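Local atomic coordinates of major Capsid Protein VP1 (Chimpanzee polyomavirus Bob, PDB entry 6Y9I), a protein that is the major coat protein of a chimpanzee polyomavirus, assembling into pentamers that build the capsid and probably engaging glycan receptors on host cells. Residues T96-I101 / D259-M264; V263-K266 / A271-Y274. One frame throughout, in Å; residues are numbered along the deposited sequence.

Interaction 1: T96-I101 / D259-M264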
loop_
_atom_site.group_PDB
_atom_site.type_symbol
_atom_site.label_atom_id
_atom_site.label_comp_id
_atom_site.label_asym_id
_atom_site.label_seq_id
_atom_site.Cartn_x
_atom_site.Cartn_y
_atom_site.Cartn_z
ATOM N N THR A 96 19.437 11.394 1.529
ATOM C CA THR A 96 19.391 10.922 2.923
ATOM C C THR A 96 19.116 9.424 2.898
ATOM O O THR A 96 18.408 8.938 1.994
ATOM C CB THR A 96 18.436 11.781 3.764
ATOM O OG1 THR A 96 18.611 11.362 5.111
ATOM C CG2 THR A 96 16.984 11.635 3.365
ATOM N N GLU A 97 19.671 8.715 3.858
ATOM C CA GLU A 97 19.568 7.254 3.894
ATOM C C GLU A 97 19.547 6.795 5.342
ATOM O O GLU A 97 20.372 7.286 6.133
ATOM C CB GLU A 97 20.775 6.660 3.187
ATOM C CG GLU A 97 20.769 5.168 3.214
ATOM C CD GLU A 97 20.332 4.591 1.896
ATOM O OE1 GLU A 97 19.284 5.060 1.376
ATOM O OE2 GLU A 97 21.067 3.705 1.390
ATOM N N ILE A 98 18.636 5.880 5.671
ATOM C CA ILE A 98 18.708 5.107 6.938
ATOM C C ILE A 98 19.726 3.988 6.750
ATOM O O ILE A 98 19.527 3.105 5.873
ATOM C CB ILE A 98 17.327 4.560 7.309
ATOM C CG1 ILE A 98 16.302 5.679 7.422
ATOM C CG2 ILE A 98 17.373 3.703 8.564
ATOM C CD1 ILE A 98 14.884 5.196 7.272
ATOM N N VAL A 99 20.754 3.959 7.575
ATOM C CA VAL A 99 21.864 2.977 7.401
ATOM C C VAL A 99 21.714 1.823 8.383
ATOM O O VAL A 99 21.394 2.081 9.563
ATOM C CB VAL A 99 23.250 3.643 7.537
ATOM C CG1 VAL A 99 24.352 2.616 7.424
ATOM C CG2 VAL A 99 23.432 4.687 6.453
ATOM N N GLY A 100 21.925 0.603 7.896
ATOM C CA GLY A 100 21.902 -0.629 8.700
ATOM C C GLY A 100 20.546 -1.319 8.698
ATOM O O GLY A 100 20.277 -2.086 9.630
ATOM N N ILE A 101 19.742 -1.136 7.646
ATOM C CA ILE A 101 18.364 -1.691 7.549
ATOM C C ILE A 101 18.441 -3.221 7.563
ATOM O O ILE A 101 17.582 -3.856 8.195
ATOM C CB ILE A 101 17.642 -1.117 6.317
ATOM C CG1 ILE A 101 17.296 0.354 6.576
ATOM C CG2 ILE A 101 16.428 -1.967 5.930
ATOM C CD1 ILE A 101 16.769 1.130 5.359
ATOM N N ASP A 259 14.540 8.293 13.691
ATOM C CA ASP A 259 14.282 7.041 12.956
ATOM C C ASP A 259 14.066 5.914 13.942
ATOM O O ASP A 259 15.002 5.147 14.125
ATOM C CB ASP A 259 15.422 6.732 12.001
ATOM C CG ASP A 259 15.423 7.715 10.853
ATOM O OD1 ASP A 259 14.500 7.609 10.016
ATOM O OD2 ASP A 259 16.315 8.619 10.844
ATOM N N ILE A 260 12.854 5.815 14.492
ATOM C CA ILE A 260 12.418 4.619 15.256
ATOM C C ILE A 260 12.030 3.532 14.236
ATOM O O ILE A 260 11.096 3.763 13.448
ATOM C CB ILE A 260 11.254 4.954 16.195
ATOM C CG1 ILE A 260 11.646 6.050 17.195
ATOM C CG2 ILE A 260 10.782 3.679 16.882
ATOM C CD1 ILE A 260 10.495 6.464 18.064
ATOM N N CYS A 261 12.726 2.400 14.242
ATOM C CA CYS A 261 12.552 1.305 13.246
ATOM C C CYS A 261 11.641 0.217 13.808
ATOM O O CYS A 261 11.249 -0.662 13.058
ATOM C CB CYS A 261 13.916 0.802 12.806
ATOM S SG CYS A 261 14.830 2.090 11.907
ATOM N N GLY A 262 11.275 0.306 15.090
ATOM C CA GLY A 262 10.353 -0.636 15.744
ATOM C C GLY A 262 10.782 -0.858 17.172
ATOM O O GLY A 262 11.544 -0.024 17.688
ATOM N N VAL A 263 10.337 -1.959 17.765
ATOM C CA VAL A 263 10.602 -2.333 19.172
ATOM C C VAL A 263 11.101 -3.773 19.195
ATOM O O VAL A 263 10.744 -4.587 18.293
ATOM C CB VAL A 263 9.345 -2.168 20.050
ATOM C CG1 VAL A 263 8.779 -0.767 19.946
ATOM C CG2 VAL A 263 8.270 -3.193 19.696
ATOM N N MET A 264 11.907 -4.087 20.195
ATOM C CA MET A 264 12.133 -5.488 20.598
ATOM C C MET A 264 11.246 -5.750 21.815
ATOM O O MET A 264 10.921 -4.780 22.565
ATOM C CB MET A 264 13.606 -5.769 20.901
ATOM C CG MET A 264 14.115 -5.062 22.096
ATOM S SD MET A 264 15.639 -5.801 22.728
ATOM C CE MET A 264 14.977 -7.131 23.733
#

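Interaction 2: V263-K266 / A271-Y274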
loop_
_atom_site.group_PDB
_atom_site.type_symbol
_atom_site.label_atom_id
_atom_site.label_comp_id
_atom_site.label_asym_id
_atom_site.label_seq_id
_atom_site.Cartn_x
_atom_site.Cartn_y
_atom_site.Cartn_z
ATOM N N VAL A 263 10.337 -1.959 17.765
ATOM C CA VAL A 263 10.602 -2.333 19.172
ATOM C C VAL A 263 11.101 -3.773 19.195
ATOM O O VAL A 263 10.744 -4.587 18.293
ATOM C CB VAL A 263 9.345 -2.168 20.050
ATOM C CG1 VAL A 263 8.779 -0.767 19.946
ATOM C CG2 VAL A 263 8.270 -3.193 19.696
ATOM N N MET A 264 11.907 -4.087 20.195
ATOM C CA MET A 264 12.133 -5.488 20.598
ATOM C C MET A 264 11.246 -5.750 21.815
ATOM O O MET A 264 10.921 -4.780 22.565
ATOM C CB MET A 264 13.606 -5.769 20.901
ATOM C CG MET A 264 14.115 -5.062 22.096
ATOM S SD MET A 264 15.639 -5.801 22.728
ATOM C CE MET A 264 14.977 -7.131 23.733
ATOM N N VAL A 265 10.835 -6.999 21.958
ATOM C CA VAL A 265 10.028 -7.525 23.094
ATOM C C VAL A 265 10.907 -8.457 23.940
ATOM O O VAL A 265 11.551 -9.395 23.375
ATOM C CB VAL A 265 8.756 -8.218 22.586
ATOM C CG1 VAL A 265 7.945 -8.752 23.748
ATOM C CG2 VAL A 265 7.898 -7.309 21.715
ATOM N N LYS A 266 11.013 -8.139 25.232
ATOM C CA LYS A 266 11.822 -8.884 26.216
ATOM C C LYS A 266 11.097 -10.183 26.571
ATOM O O LYS A 266 9.898 -10.126 26.851
ATOM C CB LYS A 266 12.056 -8.016 27.459
ATOM C CG LYS A 266 13.415 -7.333 27.506
ATOM C CD LYS A 266 13.589 -6.363 28.669
ATOM C CE LYS A 266 13.442 -7.014 30.024
ATOM N NZ LYS A 266 14.467 -8.062 30.215
ATOM N N ALA A 271 8.031 -6.533 28.136
ATOM C CA ALA A 271 8.323 -5.090 28.054
ATOM C C ALA A 271 9.099 -4.836 26.764
ATOM O O ALA A 271 9.602 -5.792 26.165
ATOM C CB ALA A 271 9.100 -4.627 29.247
ATOM N N ILE A 272 9.114 -3.598 26.301
ATOM C CA ILE A 272 9.732 -3.326 24.982
ATOM C C ILE A 272 10.900 -2.378 25.169
ATOM O O ILE A 272 10.986 -1.681 26.211
ATOM C CB ILE A 272 8.678 -2.831 23.967
ATOM C CG1 ILE A 272 8.068 -1.489 24.344
ATOM C CG2 ILE A 272 7.602 -3.893 23.759
ATOM C CD1 ILE A 272 8.895 -0.319 23.924
ATOM N N ARG A 273 11.759 -2.352 24.157
ATOM C CA ARG A 273 12.664 -1.226 23.878
ATOM C C ARG A 273 12.436 -0.777 22.423
ATOM O O ARG A 273 12.365 -1.630 21.539
ATOM C CB ARG A 273 14.132 -1.624 24.024
ATOM C CG ARG A 273 14.558 -2.250 25.341
ATOM C CD ARG A 273 16.025 -2.632 25.270
ATOM N NE ARG A 273 16.502 -3.209 26.520
ATOM C CZ ARG A 273 17.124 -2.548 27.499
ATOM N NH1 ARG A 273 17.357 -1.250 27.412
ATOM N NH2 ARG A 273 17.510 -3.194 28.581
ATOM N N TYR A 274 12.425 0.528 22.185
ATOM C CA TYR A 274 12.533 1.101 20.833
ATOM C C TYR A 274 13.939 0.819 20.294
ATOM O O TYR A 274 14.901 0.851 21.061
ATOM C CB TYR A 274 12.251 2.598 20.872
ATOM C CG TYR A 274 10.857 2.984 21.292
ATOM C CD1 TYR A 274 9.780 2.883 20.412
ATOM C CD2 TYR A 274 10.603 3.486 22.559
ATOM C CE1 TYR A 274 8.494 3.243 20.784
ATOM C CE2 TYR A 274 9.327 3.906 22.918
ATOM C CZ TYR A 274 8.270 3.777 22.039
ATOM O OH TYR A 274 7.011 4.166 22.417
#

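Interaction 1: T96-I101 / D259-M264
The Asp259 carboxylate is the one flat side-chain group among the touching residues, and CG1 and CD1 of Ile98 lie over one of its faces. Ile98 CG1 stands almost directly over Asp259 OD1 at 3.7 Å; CD1, on the same face and equally far from OD1, reaches out past that oxygen. The polar ends of the acid are engaged elsewhere: OD1 takes a hydrogen bond from His133 ND1 and a salt bridge from Arg279, whose other nitrogen NH1 is bonded to Thr96 OG1. Ile98 divides its branches between two neighbours. With CG2 anti to the backbone N and CG1 beside it (chi1 -57°), the longer arm meets Asp259 while CG2 approaches Cys261 SG, a loose apolar contact at 4.5 Å. A branched aliphatic chain suits this place because it can serve both, and the small, weakly polar thiol tolerates a hydrocarbon partner. Strand 272-291 pairs with both chain parts, and its Leu277 touches both Ile98 and Cys261. The three touching residues are buried. Burial by hydrocarbon would by itself disfavour a charge; Arg279 and His133 probably compensate and hold the acid ionised, and the low-polarity surroundings would strengthen the pairing.

Interaction 2: V263-K266 / A271-Y274
Val263 offers its CG1 methyl as a bump that fills the corner between two neighbours on the facing strand: Ile272 CD1, 4.0 Å from it, and Tyr274 CD1, 3.8 Å from it, meet it from directions roughly at right angles. Ile272 in turn spans two valines. Its CG1 arm stands between backbone N and carbonyl carbon (chi1 65°), which carries CD1 to Val263, while CG2 packs against Val265 CG2 at 4.0 Å. Beta-branched residues suit such a strand face, where their short, stiff side chains interlock. On the other face Met264 and Arg273 run side by side; Met264 CG meets Arg273 CB at 3.9 Å, chi2 (162°) runs SD out beside Arg273 CD, and the bend at chi3 (-84°) turns only the terminal methyl CE. The Arg273 guanidinium goes on to Ser46 O and a cation-pi contact with Trp42, and the Tyr274 hydroxyl bonds Ile105 O of a neighbouring subunit. Between these faces the backbones join antiparallel. Met264 and Arg273 exchange both N-H...O bonds, Met264 N to Arg273 O being 2.8 Å, and at the turn end Lys266 N meets Ala271 O in an almost straight bond. Lys266 itself swings off to Asp268 within the turn. Such regular pairing, with alternating side chains and a short connection, is that of a beta hairpin, here joining neighbouring sheet strands 252-265 and 272-291 in the jelly-roll beta-sandwich of polyomavirus VP1.

Along the chain, strand 87-98 runs into interaction 1 first, and the long course through residues 102-258 returns to strand 252-265 to close a large loop there. That same strand continues into interaction 2, where a short loop, residues 266-271, turns it back as strand 272-291, with Lys266 and Ala271 bonded across its base. The two closures therefore neither nest nor cross; they follow one another and overlap at Val263 and Met264. They also touch, since Ile260 CG2 packs 3.8 Å from Tyr274 CD1. The returning strand 272-291 then pairs with strand 87-98 as well, so distant and local contacts tie the same three strands into one curled antiparallel sheet.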